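Local atomic coordinates of cellulase (Uncultured bacterium, PDB entry 6XSO), a protein that probably hydrolyses internal beta-1,4 linkages in cellulose and related plant cell-wall polysaccharides, as a broad-specificity endoglucanase of glycoside hydrolase family 5. Residues Lys27-Gly32 / Asp114-Ile119. Residues are numbered along the deposited sequence; the frame is centred on the assembly and turned at random.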
loop_
_atom_site.group_PDB
_atom_site.type_symbol
_atom_site.label_atom_id
_atom_site.label_comp_id
_atom_site.label_asym_id
_atom_site.label_seq_id
_atom_site.Cartn_x
_atom_site.Cartn_y
_atom_site.Cartn_z
ATOM N N LYS A 27 -9.483 -0.729 11.548
ATOM C CA LYS A 27 -9.291 -1.226 12.906
ATOM C C LYS A 27 -9.147 -2.742 12.927
ATOM O O LYS A 27 -8.301 -3.289 13.650
ATOM C CB LYS A 27 -10.482 -0.809 13.771
ATOM C CG LYS A 27 -10.520 -1.417 15.166
ATOM C CD LYS A 27 -11.798 -1.002 15.898
ATOM C CE LYS A 27 -11.960 -1.730 17.235
ATOM N NZ LYS A 27 -12.143 -3.204 17.061
ATOM N N ASN A 28 -9.978 -3.445 12.157
ATOM C CA ASN A 28 -10.011 -4.902 12.238
ATOM C C ASN A 28 -8.821 -5.556 11.547
ATOM O O ASN A 28 -8.586 -6.751 11.767
ATOM C CB ASN A 28 -11.311 -5.456 11.660
ATOM C CG ASN A 28 -12.503 -5.139 12.514
ATOM O OD1 ASN A 28 -12.376 -4.948 13.716
ATOM N ND2 ASN A 28 -13.676 -5.104 11.904
ATOM N N MET A 29 -8.081 -4.806 10.726
ATOM C CA MET A 29 -6.884 -5.347 10.097
ATOM C C MET A 29 -5.811 -5.742 11.110
ATOM O O MET A 29 -4.970 -6.602 10.811
ATOM C CB MET A 29 -6.273 -4.314 9.164
ATOM C CG MET A 29 -7.020 -4.124 7.866
ATOM S SD MET A 29 -6.479 -2.667 6.951
ATOM C CE MET A 29 -7.628 -2.705 5.569
ATOM N N GLY A 30 -5.829 -5.177 12.311
ATOM C CA GLY A 30 -4.786 -5.520 13.267
ATOM C C GLY A 30 -3.435 -5.007 12.799
ATOM O O GLY A 30 -3.288 -3.845 12.399
ATOM N N VAL A 31 -2.434 -5.888 12.854
ATOM C CA VAL A 31 -1.117 -5.606 12.299
ATOM C C VAL A 31 -0.964 -6.374 10.995
ATOM O O VAL A 31 -1.313 -7.555 10.917
ATOM C CB VAL A 31 0.060 -5.920 13.242
ATOM C CG1 VAL A 31 0.175 -4.833 14.282
ATOM C CG2 VAL A 31 -0.063 -7.306 13.852
ATOM N N GLY A 32 -0.412 -5.691 9.987
ATOM C CA GLY A 32 -0.275 -6.234 8.654
ATOM C C GLY A 32 1.175 -6.377 8.218
ATOM O O GLY A 32 2.107 -5.909 8.876
ATOM N N ASP A 114 -8.618 -15.895 6.590
ATOM C CA ASP A 114 -9.497 -14.868 7.138
ATOM C C ASP A 114 -8.729 -13.595 7.481
ATOM O O ASP A 114 -9.097 -12.852 8.398
ATOM C CB ASP A 114 -10.318 -15.373 8.321
ATOM C CG ASP A 114 -11.614 -14.609 8.469
ATOM O OD1 ASP A 114 -12.299 -14.396 7.440
ATOM O OD2 ASP A 114 -11.934 -14.210 9.606
ATOM N N MET A 115 -7.662 -13.331 6.739
ATOM C CA MET A 115 -6.987 -12.050 6.816
ATOM C C MET A 115 -7.511 -11.123 5.724
ATOM O O MET A 115 -7.993 -11.568 4.679
ATOM C CB MET A 115 -5.469 -12.215 6.647
ATOM C CG MET A 115 -4.781 -12.898 7.862
ATOM S SD MET A 115 -2.960 -12.884 7.798
ATOM C CE MET A 115 -2.744 -14.071 6.508
ATOM N N TYR A 116 -7.416 -9.818 5.973
ATOM C CA TYR A 116 -7.651 -8.832 4.927
ATOM C C TYR A 116 -6.535 -8.887 3.887
ATOM O O TYR A 116 -5.391 -9.237 4.179
ATOM C CB TYR A 116 -7.687 -7.419 5.519
ATOM C CG TYR A 116 -8.885 -7.153 6.375
ATOM C CD1 TYR A 116 -8.919 -7.552 7.697
ATOM C CD2 TYR A 116 -9.996 -6.524 5.853
ATOM C CE1 TYR A 116 -10.029 -7.322 8.489
ATOM C CE2 TYR A 116 -11.099 -6.289 6.620
ATOM C CZ TYR A 116 -11.106 -6.681 7.945
ATOM O OH TYR A 116 -12.212 -6.448 8.712
ATOM N N CYS A 117 -6.872 -8.511 2.653
ATOM C CA CYS A 117 -5.910 -8.462 1.560
ATOM C C CYS A 117 -6.084 -7.152 0.799
ATOM O O CYS A 117 -7.190 -6.834 0.360
ATOM C CB CYS A 117 -6.108 -9.632 0.593
ATOM S SG CYS A 117 -4.790 -9.747 -0.642
ATOM N N ILE A 118 -5.005 -6.383 0.666
ATOM C CA ILE A 118 -4.989 -5.186 -0.177
ATOM C C ILE A 118 -4.204 -5.511 -1.444
ATOM O O ILE A 118 -3.059 -5.965 -1.365
ATOM C CB ILE A 118 -4.324 -4.012 0.563
ATOM C CG1 ILE A 118 -5.093 -3.592 1.815
ATOM C CG2 ILE A 118 -4.162 -2.810 -0.390
ATOM C CD1 ILE A 118 -4.264 -2.642 2.734
ATOM N N ILE A 119 -4.794 -5.233 -2.617
ATOM C CA ILE A 119 -4.060 -5.287 -3.880
ATOM C C ILE A 119 -3.999 -3.876 -4.454
ATOM O O ILE A 119 -4.932 -3.085 -4.281
ATOM C CB ILE A 119 -4.634 -6.253 -4.927
ATOM C CG1 ILE A 119 -6.103 -5.956 -5.188
ATOM C CG2 ILE A 119 -4.413 -7.706 -4.468
ATOM C CD1 ILE A 119 -6.673 -6.785 -6.355
#
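Met29 and Tyr116 meet inside the (beta/alpha)8 TIM barrel of this family 5 enzyme, at the N-terminal end of the strands, and illustrate how a segment entering the first strand can plug the barrel floor. Helix 22-28 precedes strand 31-34, and the turn between them lies against strand 116-119, with strand 78-81 intervening in the sheet. Tyr116 CG stands beside its own backbone N, anti to the carbonyl carbon (chi1 -69°), which sends the ring toward 27-32, and chi2 of 82° turns one face to Met29. Met29 CG rests over that face in a CH-pi contact, 4.2 Å from the ring centroid and 24° off the normal. Beyond CG the methionine chain runs extended, crossing the tyrosine nearly at a right angle; its side chain also packs on Leu169, Ala345 and Phe347 of the surrounding strands. At the polar end, Asn28 CB lies 3.2 Å from Tyr116 OH, and Glu20 accepts hydrogen bonds from both Tyr116 OH and Asn28 ND2, while Lys167 makes a cation-pi contact with the ring. A leucine in place of Tyr116 would probably leave Glu20 without one of its two mates and Met29 CG without an aromatic face. Deeper in, Met29 CE reaches Ile118 CD1 at 4.4 Å.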